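Local coordinates for maltose operon transcriptional repressor (Staphylococcus aureus subsp. aureus Mu50, PDB 3HCW), which probably represses transcription of the maltose operon, its C-terminal fragment having a periplasmic-binding-protein-like fold as in LacI-type regulators, at residues Leu32-Ser35 against Glu36-Gln40; Ser170-Arg173 against Glu174-Leu177; Asn178-Gln181 against Asn182-Thr185. All coordinates share one frame; numbering follows the deposited sequence.

Contact 1: residues Leu32-Ser35 against Glu36-Gln40; sequences LGIS and ETCNQ
Glu-36 folds back over the turn before it, its carboxylate reaching Leu-32 and Gly-33 while its backbone N donates to Leu-32 O at 3.1 Å. That bond is nearly straight, 169° at the hydrogen. The side chain starts between its own backbone N and carbonyl carbon (chi1 79°) and then runs extended, which lays CG and CD beside Leu-32 O and brings OE1 to 3.6 Å from Gly-33 CA. OE1 also lies 3.4 Å from Leu-32 O, but both are acceptors, so the carboxylate must find its donors elsewhere: OE2 forms a salt bridge with Arg-248 and OE1 accepts from Gln-252, both on helix 247-263. Two residues on, Cys-38 N donates to Ile-34 O at 3.0 Å, and Asn-39 N to Ser-35 O at 2.7 Å. The hydroxyl of Thr-37 adds a weak bond to Gly-33 O, its OG1 3.2 Å away, with chi1 of -68° setting it beside the backbone N. Ser-35 OG belongs to the preceding turn, bonded to Leu-31 O, and Asn-39 ND2 bonds Tyr-43 O beyond the helix end. The apolar stripe is short: Ile-34 CG2 touches Cys-38 SG at 3.9 Å, and these two side chains face strand 9-13, Ile-34 against Leu-12 and Cys-38 against Ile-10. Helix 25-39 thus meets both strands of its Rossmann-like subdomain and helix 247-263. Its hydroxyls bond to carbonyls of their own helix, weakly for Thr-37, whereas the Glu-36 carboxylate finds its donors on helix 247-263; the paired contacts with Arg-248 and Gln-252 would limit rotation of the carboxylate and probably favour its ionised form.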
ATOM      1  N   LEU A  32      -5.631   8.558  -6.816  1.00 32.35           N
ATOM      2  CA  LEU A  32      -6.396   7.856  -7.869  1.00 32.29           C
ATOM      3  C   LEU A  32      -7.761   8.511  -8.141  1.00 38.61           C
ATOM      4  O   LEU A  32      -8.152   8.712  -9.301  1.00 43.74           O
ATOM      5  CB  LEU A  32      -6.585   6.373  -7.514  1.00 29.48           C
ATOM      6  CG  LEU A  32      -7.309   5.469  -8.522  1.00 38.81           C
ATOM      7  CD1 LEU A  32      -6.468   5.233  -9.768  1.00 47.69           C
ATOM      8  CD2 LEU A  32      -7.672   4.146  -7.890  1.00 38.71           C
ATOM      9  N   GLY A  33      -8.476   8.845  -7.069  1.00 34.55           N
ATOM     10  CA  GLY A  33      -9.731   9.568  -7.173  1.00 26.68           C
ATOM     11  C   GLY A  33      -9.568  10.893  -7.899  1.00 36.36           C
ATOM     12  O   GLY A  33     -10.327  11.185  -8.830  1.00 34.94           O
ATOM     13  N   ILE A  34      -8.574  11.691  -7.492  1.00 27.27           N
ATOM     14  CA  ILE A  34      -8.317  12.968  -8.162  1.00 30.11           C
ATOM     15  C   ILE A  34      -7.945  12.790  -9.638  1.00 29.26           C
ATOM     16  O   ILE A  34      -8.540  13.420 -10.509  1.00 35.24           O
ATOM     17  CB  ILE A  34      -7.196  13.776  -7.475  1.00 35.03           C
ATOM     18  CG1 ILE A  34      -7.631  14.226  -6.087  1.00 26.91           C
ATOM     19  CG2 ILE A  34      -6.808  15.007  -8.344  1.00 26.87           C
ATOM     20  CD1 ILE A  34      -6.516  14.353  -5.117  1.00 23.04           C
ATOM     21  N   SER A  35      -6.984  11.907  -9.900  1.00 31.94           N
ATOM     22  CA  SER A  35      -6.386  11.792 -11.231  0.50 35.74           C
ATOM     23  C   SER A  35      -7.354  11.276 -12.289  1.00 37.23           C
ATOM     24  O   SER A  35      -7.417  11.833 -13.375  1.00 38.35           O
ATOM     25  CB  SER A  35      -5.121  10.934 -11.196  0.50 37.42           C
ATOM     26  OG  SER A  35      -5.396   9.663 -10.644  0.50 35.68           O
ATOM     27  N   GLU A  36      -8.115  10.230 -11.970  1.00 41.33           N
ATOM     28  CA  GLU A  36      -9.056   9.674 -12.942  1.00 45.36           C
ATOM     29  C   GLU A  36     -10.148  10.682 -13.328  1.00 47.58           C
ATOM     30  O   GLU A  36     -10.528  10.753 -14.488  1.00 56.98           O
ATOM     31  CB  GLU A  36      -9.633   8.325 -12.483  1.00 42.43           C
ATOM     32  CG  GLU A  36     -10.750   8.380 -11.446  1.00 46.93           C
ATOM     33  CD  GLU A  36     -10.864   7.098 -10.632  1.00 55.38           C
ATOM     34  OE1 GLU A  36     -11.164   7.183  -9.420  1.00 56.90           O
ATOM     35  OE2 GLU A  36     -10.645   6.007 -11.202  1.00 62.76           O
ATOM     36  N   THR A  37     -10.605  11.478 -12.364  1.00 52.56           N
ATOM     37  CA  THR A  37     -11.591  12.535 -12.603  1.00 45.36           C
ATOM     38  C   THR A  37     -10.999  13.633 -13.490  1.00 50.57           C
ATOM     39  O   THR A  37     -11.579  13.981 -14.518  1.00 55.03           O
ATOM     40  CB  THR A  37     -12.105  13.107 -11.264  1.00 43.44           C
ATOM     41  OG1 THR A  37     -12.885  12.101 -10.609  1.00 42.64           O
ATOM     42  CG2 THR A  37     -12.958  14.391 -11.456  1.00 31.23           C
ATOM     43  N   CYS A  38      -9.837  14.146 -13.092  1.00 44.34           N
ATOM     44  CA  CYS A  38      -9.070  15.099 -13.888  1.00 45.71           C
ATOM     45  C   CYS A  38      -8.795  14.603 -15.314  1.00 47.99           C
ATOM     46  O   CYS A  38      -8.959  15.362 -16.269  1.00 43.04           O
ATOM     47  CB  CYS A  38      -7.751  15.435 -13.185  1.00 41.42           C
ATOM     48  SG  CYS A  38      -7.951  16.485 -11.730  1.00 47.72           S
ATOM     49  N   ASN A  39      -8.406  13.333 -15.448  1.00 37.70           N
ATOM     50  CA  ASN A  39      -8.062  12.748 -16.750  1.00 47.20           C
ATOM     51  C   ASN A  39      -9.278  12.506 -17.653  1.00 52.65           C
ATOM     52  O   ASN A  39      -9.131  12.338 -18.867  1.00 55.36           O
ATOM     53  CB  ASN A  39      -7.267  11.437 -16.601  1.00 44.49           C
ATOM     54  CG  ASN A  39      -5.878  11.627 -15.971  1.00 50.80           C
ATOM     55  OD1 ASN A  39      -5.239  10.647 -15.597  1.00 55.47           O
ATOM     56  ND2 ASN A  39      -5.418  12.873 -15.841  1.00 59.12           N
ATOM     57  N   GLN A  40     -10.473  12.497 -17.066  1.00 45.45           N
ATOM     58  CA  GLN A  40     -11.701  12.344 -17.844  1.00 49.70           C
ATOM     59  C   GLN A  40     -12.182  13.682 -18.411  1.00 53.99           C
ATOM     60  O   GLN A  40     -13.161  13.726 -19.158  1.00 57.51           O
ATOM     61  CB  GLN A  40     -12.806  11.701 -17.001  1.00 53.45           C
ATOM     62  CG  GLN A  40     -12.710  10.189 -16.875  1.00 62.48           C
ATOM     63  CD  GLN A  40     -13.277   9.670 -15.556  1.00 74.59           C
ATOM     64  OE1 GLN A  40     -14.068  10.345 -14.893  1.00 75.69           O
ATOM     65  NE2 GLN A  40     -12.858   8.469 -15.165  1.00 69.99           N
TER

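Contact 2: residues Ser170-Arg173 against Glu174-Leu177; sequences SNER and EVIL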
ATOM      1  N   SER A 170       5.677   8.317  17.872  1.00 37.32           N
ATOM      2  CA  SER A 170       6.211   8.180  16.521  1.00 40.10           C
ATOM      3  C   SER A 170       6.020   6.724  16.089  1.00 38.66           C
ATOM      4  O   SER A 170       5.824   5.846  16.931  1.00 34.87           O
ATOM      5  CB  SER A 170       7.694   8.525  16.507  1.00 35.13           C
ATOM      6  OG  SER A 170       8.403   7.654  17.376  1.00 47.85           O
ATOM      7  N   ASN A 171       6.115   6.469  14.788  1.00 44.08           N
ATOM      8  CA  ASN A 171       6.039   5.106  14.229  1.00 54.53           C
ATOM      9  C   ASN A 171       7.219   4.153  14.528  1.00 56.59           C
ATOM     10  O   ASN A 171       7.247   3.030  14.015  1.00 61.71           O
ATOM     11  CB  ASN A 171       5.808   5.178  12.709  1.00 58.24           C
ATOM     12  CG  ASN A 171       6.966   5.858  11.954  1.00 70.35           C
ATOM     13  OD1 ASN A 171       7.894   6.413  12.559  1.00 71.70           O
ATOM     14  ND2 ASN A 171       6.903   5.817  10.619  1.00 60.87           N
ATOM     15  N   GLU A 172       8.188   4.598  15.330  1.00 54.99           N
ATOM     16  CA  GLU A 172       9.384   3.801  15.632  1.00 57.19           C
ATOM     17  C   GLU A 172       9.054   2.602  16.520  1.00 58.06           C
ATOM     18  O   GLU A 172       8.456   2.759  17.587  1.00 61.37           O
ATOM     19  CB  GLU A 172      10.468   4.653  16.302  1.00 51.29           C
ATOM     20  CG  GLU A 172      10.788   5.978  15.602  1.00 70.03           C
ATOM     21  CD  GLU A 172      11.564   6.959  16.489  1.00 70.17           C
ATOM     22  OE1 GLU A 172      12.681   6.613  16.944  1.00 72.10           O
ATOM     23  OE2 GLU A 172      11.062   8.084  16.722  1.00 59.78           O
ATOM     24  N   ARG A 173       9.447   1.417  16.051  1.00 50.40           N
ATOM     25  CA  ARG A 173       9.311   0.143  16.762  1.00 44.40           C
ATOM     26  C   ARG A 173       9.670   0.228  18.240  1.00 46.44           C
ATOM     27  O   ARG A 173       8.853  -0.110  19.096  1.00 44.84           O
ATOM     28  CB  ARG A 173      10.225  -0.893  16.108  1.00 46.19           C
ATOM     29  CG  ARG A 173      10.228  -2.248  16.779  1.00 50.69           C
ATOM     30  CD  ARG A 173       9.657  -3.242  15.843  1.00 60.87           C
ATOM     31  NE  ARG A 173       9.160  -4.435  16.507  1.00 54.38           N
ATOM     32  CZ  ARG A 173       8.091  -5.098  16.081  1.00 49.13           C
ATOM     33  NH1 ARG A 173       7.429  -4.653  15.017  1.00 36.85           N
ATOM     34  NH2 ARG A 173       7.684  -6.186  16.709  1.00 37.26           N
ATOM     35  N   GLU A 174      10.893   0.681  18.516  1.00 45.74           N
ATOM     36  CA  GLU A 174      11.402   0.866  19.874  1.00 56.89           C
ATOM     37  C   GLU A 174      10.468   1.734  20.717  1.00 46.97           C
ATOM     38  O   GLU A 174      10.154   1.389  21.862  1.00 47.52           O
ATOM     39  CB  GLU A 174      12.810   1.476  19.835  1.00 54.48           C
ATOM     40  CG  GLU A 174      13.485   1.638  21.204  1.00 74.56           C
ATOM     41  CD  GLU A 174      14.618   2.663  21.193  1.00 81.57           C
ATOM     42  OE1 GLU A 174      15.651   2.406  20.530  1.00 98.69           O
ATOM     43  OE2 GLU A 174      14.479   3.721  21.851  1.00 87.17           O
ATOM     44  N   VAL A 175      10.008   2.839  20.135  1.00 49.32           N
ATOM     45  CA  VAL A 175       9.160   3.796  20.851  1.00 43.02           C
ATOM     46  C   VAL A 175       7.785   3.212  21.181  1.00 40.06           C
ATOM     47  O   VAL A 175       7.338   3.329  22.327  1.00 41.41           O
ATOM     48  CB  VAL A 175       9.045   5.149  20.102  1.00 43.97           C
ATOM     49  CG1 VAL A 175       8.275   6.160  20.932  1.00 41.13           C
ATOM     50  CG2 VAL A 175      10.426   5.704  19.814  1.00 47.22           C
ATOM     51  N   ILE A 176       7.141   2.578  20.196  1.00 33.14           N
ATOM     52  CA  ILE A 176       5.856   1.894  20.393  1.00 39.19           C
ATOM     53  C   ILE A 176       6.000   0.801  21.453  1.00 34.41           C
ATOM     54  O   ILE A 176       5.192   0.729  22.387  1.00 39.87           O
ATOM     55  CB  ILE A 176       5.301   1.220  19.092  1.00 40.05           C
ATOM     56  CG1 ILE A 176       5.286   2.175  17.881  1.00 47.43           C
ATOM     57  CG2 ILE A 176       3.928   0.584  19.352  1.00 40.47           C
ATOM     58  CD1 ILE A 176       4.130   3.116  17.798  1.00 59.05           C
ATOM     59  N   LEU A 177       7.040  -0.028  21.300  1.00 37.44           N
ATOM     60  CA  LEU A 177       7.360  -1.104  22.242  1.00 42.26           C
ATOM     61  C   LEU A 177       7.427  -0.625  23.682  1.00 40.45           C
ATOM     62  O   LEU A 177       6.864  -1.270  24.564  1.00 45.62           O
ATOM     63  CB  LEU A 177       8.667  -1.830  21.860  1.00 42.63           C
ATOM     64  CG  LEU A 177       9.217  -2.953  22.765  1.00 48.12           C
ATOM     65  CD1 LEU A 177       8.208  -4.103  23.015  1.00 26.31           C
ATOM     66  CD2 LEU A 177      10.535  -3.510  22.214  1.00 39.86           C
TER
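Val-175 and Ile-176 supply the close-packed side of this helix start, where both reach back to the loop leaving strand 163-169. Val-175 CG2 lies 3.7 Å from Ser-170 OG and equally 3.7 Å from Glu-172 CB, the valine and glutamate side chains crossing at a slant. Ser-170 OG donates to Glu-172 OE2 at 2.8 Å, arriving 43° out of the carboxylate plane, and this bond holds the carboxylate over Val-175. Ile-176 goes deeper: with CG1 beside its backbone N (chi1 -50°), CD1 comes to 3.3 Å from Ser-170 O. Beyond the loop, Ile-176 packs on Ile-207 and Val-210 of helix 201-213. Glu-172 is the N-cap residue, and its carbonyl opens the helical bonding, Ile-176 N lying 2.9 Å from Glu-172 O with 173° at the hydrogen; Leu-177 N to Arg-173 O follows at the same length. Strand, loop and helix here belong to the alternating beta-alpha architecture of a periplasmic-binding-protein-like fold. Toward solvent the grip slackens. The exposed Glu-174 leads its carboxylate away from the loop, 6.0 Å separating its OE2 from Glu-172 OE1. Arg-173, bent at chi2, forms a salt bridge with Glu-213 and a hydrogen bond with Ser-209, and also packs on Pro-239 of the second subunit.

Contact 3: residues Asn178-Gln181 against Asn182-Thr185; sequences NYMQ and NLHT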
ATOM      1  N   ASN A 178       8.088   0.510  23.912  1.00 39.88           N
ATOM      2  CA  ASN A 178       8.212   1.061  25.260  1.00 38.90           C
ATOM      3  C   ASN A 178       6.857   1.451  25.849  1.00 39.41           C
ATOM      4  O   ASN A 178       6.580   1.170  27.016  1.00 40.57           O
ATOM      5  CB  ASN A 178       9.170   2.255  25.274  1.00 50.94           C
ATOM      6  CG  ASN A 178       9.197   2.961  26.615  1.00 60.08           C
ATOM      7  OD1 ASN A 178       9.738   2.439  27.592  1.00 81.17           O
ATOM      8  ND2 ASN A 178       8.598   4.146  26.676  1.00 60.09           N
ATOM      9  N   TYR A 179       6.018   2.089  25.030  1.00 37.50           N
ATOM     10  CA  TYR A 179       4.665   2.456  25.442  1.00 36.63           C
ATOM     11  C   TYR A 179       3.793   1.237  25.762  1.00 37.50           C
ATOM     12  O   TYR A 179       3.050   1.263  26.734  1.00 35.83           O
ATOM     13  CB  TYR A 179       3.977   3.334  24.387  1.00 39.21           C
ATOM     14  CG  TYR A 179       4.459   4.762  24.344  1.00 44.89           C
ATOM     15  CD1 TYR A 179       4.438   5.567  25.488  1.00 55.52           C
ATOM     16  CD2 TYR A 179       4.919   5.320  23.159  1.00 42.33           C
ATOM     17  CE1 TYR A 179       4.886   6.884  25.446  1.00 48.55           C
ATOM     18  CE2 TYR A 179       5.359   6.639  23.105  1.00 38.27           C
ATOM     19  CZ  TYR A 179       5.345   7.412  24.249  1.00 51.56           C
ATOM     20  OH  TYR A 179       5.786   8.716  24.188  1.00 57.72           O
ATOM     21  N   MET A 180       3.885   0.181  24.954  1.00 30.38           N
ATOM     22  CA  MET A 180       3.082  -1.016  25.201  1.00 37.01           C
ATOM     23  C   MET A 180       3.639  -1.866  26.338  1.00 35.94           C
ATOM     24  O   MET A 180       2.872  -2.531  27.021  1.00 34.63           O
ATOM     25  CB  MET A 180       2.867  -1.861  23.927  1.00 41.54           C
ATOM     26  CG  MET A 180       2.023  -1.212  22.803  1.00 29.45           C
ATOM     27  SD  MET A 180       0.342  -0.733  23.259  1.00 27.31           S
ATOM     28  CE  MET A 180       0.534   1.032  23.540  1.00 36.75           C
ATOM     29  N   GLN A 181       4.962  -1.837  26.541  1.00 44.10           N
ATOM     30  CA  GLN A 181       5.596  -2.470  27.717  1.00 38.56           C
ATOM     31  C   GLN A 181       5.045  -1.924  29.028  1.00 41.60           C
ATOM     32  O   GLN A 181       4.726  -2.695  29.942  1.00 38.58           O
ATOM     33  CB  GLN A 181       7.118  -2.300  27.699  1.00 43.82           C
ATOM     34  CG  GLN A 181       7.858  -3.404  26.964  1.00 36.92           C
ATOM     35  CD  GLN A 181       9.323  -3.079  26.705  1.00 48.77           C
ATOM     36  OE1 GLN A 181       9.798  -1.968  26.991  1.00 50.31           O
ATOM     37  NE2 GLN A 181      10.052  -4.057  26.160  1.00 40.41           N
ATOM     38  N   ASN A 182       4.922  -0.597  29.104  1.00 36.64           N
ATOM     39  CA  ASN A 182       4.275   0.084  30.230  1.00 38.01           C
ATOM     40  C   ASN A 182       2.858  -0.380  30.557  1.00 43.28           C
ATOM     41  O   ASN A 182       2.445  -0.333  31.716  1.00 43.76           O
ATOM     42  CB  ASN A 182       4.238   1.586  29.973  1.00 51.09           C
ATOM     43  CG  ASN A 182       5.386   2.309  30.617  1.00 57.91           C
ATOM     44  OD1 ASN A 182       5.232   2.888  31.689  1.00 72.51           O
ATOM     45  ND2 ASN A 182       6.553   2.271  29.981  1.00 48.06           N
ATOM     46  N   LEU A 183       2.120  -0.822  29.537  1.00 36.40           N
ATOM     47  CA  LEU A 183       0.714  -1.184  29.692  1.00 28.97           C
ATOM     48  C   LEU A 183       0.521  -2.684  29.794  1.00 29.86           C
ATOM     49  O   LEU A 183      -0.575  -3.146  30.085  1.00 35.50           O
ATOM     50  CB  LEU A 183      -0.102  -0.647  28.511  1.00 35.47           C
ATOM     51  CG  LEU A 183      -0.265   0.870  28.391  1.00 49.55           C
ATOM     52  CD1 LEU A 183      -0.943   1.236  27.075  1.00 44.10           C
ATOM     53  CD2 LEU A 183      -1.031   1.434  29.585  1.00 58.80           C
ATOM     54  N   HIS A 184       1.602  -3.424  29.574  1.00 33.67           N
ATOM     55  CA  HIS A 184       1.587  -4.879  29.423  1.00 39.16           C
ATOM     56  C   HIS A 184       0.817  -5.630  30.520  1.00 44.50           C
ATOM     57  O   HIS A 184      -0.031  -6.470  30.205  1.00 38.54           O
ATOM     58  CB  HIS A 184       3.030  -5.382  29.292  1.00 41.36           C
ATOM     59  CG  HIS A 184       3.153  -6.842  28.992  1.00 53.69           C
ATOM     60  ND1 HIS A 184       4.241  -7.585  29.391  1.00 60.54           N
ATOM     61  CD2 HIS A 184       2.332  -7.698  28.338  1.00 49.93           C
ATOM     62  CE1 HIS A 184       4.090  -8.834  28.993  1.00 60.31           C
ATOM     63  NE2 HIS A 184       2.941  -8.928  28.350  1.00 47.53           N
ATOM     64  N   THR A 185       1.097  -5.301  31.786  1.00 39.99           N
ATOM     65  CA  THR A 185       0.435  -5.926  32.932  1.00 41.68           C
ATOM     66  C   THR A 185      -1.075  -5.664  32.976  1.00 42.72           C
ATOM     67  O   THR A 185      -1.846  -6.585  33.230  1.00 45.57           O
ATOM     68  CB  THR A 185       1.102  -5.532  34.293  1.00 45.33           C
ATOM     69  OG1 THR A 185       2.516  -5.748  34.218  1.00 46.15           O
ATOM     70  CG2 THR A 185       0.540  -6.369  35.445  1.00 54.16           C
TER
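Asn-178 O is gripped twice by one residue, taking bonds from both Asn-182 N and Asn-182 ND2, each 3.2 Å away. The two donors come from opposite faces of the carbonyl plane. The side-chain bond is nearly straight, 166° at the hydrogen; its nitrogen stands above the carbonyl plane, whereas the acceptor lies close to the plane of the Asn-182 amide. A chi1 of -96°, away from the usual staggered values, swings that amide back along the helix. It ends beside the Asn-178 side chain, both pointing the same way with their amide planes 74° apart. Further along, the bonding shifts to the three-residue spacing of a 3-10 turn and becomes less regular: Leu-183 N donates to Met-180 O at 3.1 Å and His-184 N to Gln-181 O at 3.2 Å, both from well above the carbonyl planes. The inner side is apolar. Met-180, bent at chi2 and chi3, brings CE to 3.8 Å from Leu-183 CD1, and both residues reach strand 133-139, Met-180 on Ile-137 and Leu-183 on Ile-135. Leu-183 also meets strand 163-169, at the edge of the sheet within this chain. Helix 173-187 is therefore two-faced here, with Met-180 and Leu-183 against the sheet, Met-180 also on helix 201-213, and amides on the exposed side, where the doubled grip on Asn-178 O lets a side chain reinforce the i to i+4 bond just before the three-residue spacing sets in.

Overall arrangement
Contacts 2 and 3 are successive parts of helix 173-187: the first covers its start and the second its later turns, with centres 12 Å apart and segments adjoining in sequence. Both belong to the periplasmic-binding-protein-like domain. Contact 1, on helix 25-39, lies on the other side of the chain's centre, its centre 36 Å from that of contact 2 and 44 Å from that of contact 3; nearest atoms remain about 22 and 32 Å apart. Helix 201-213 connects the later two, meeting Ile-176 in contact 2 and Met-180 in contact 3. Contacts 1 and 2 each touch the second subunit, through Leu-32 and through Asn-171 and Arg-173, whereas contact 3 does not.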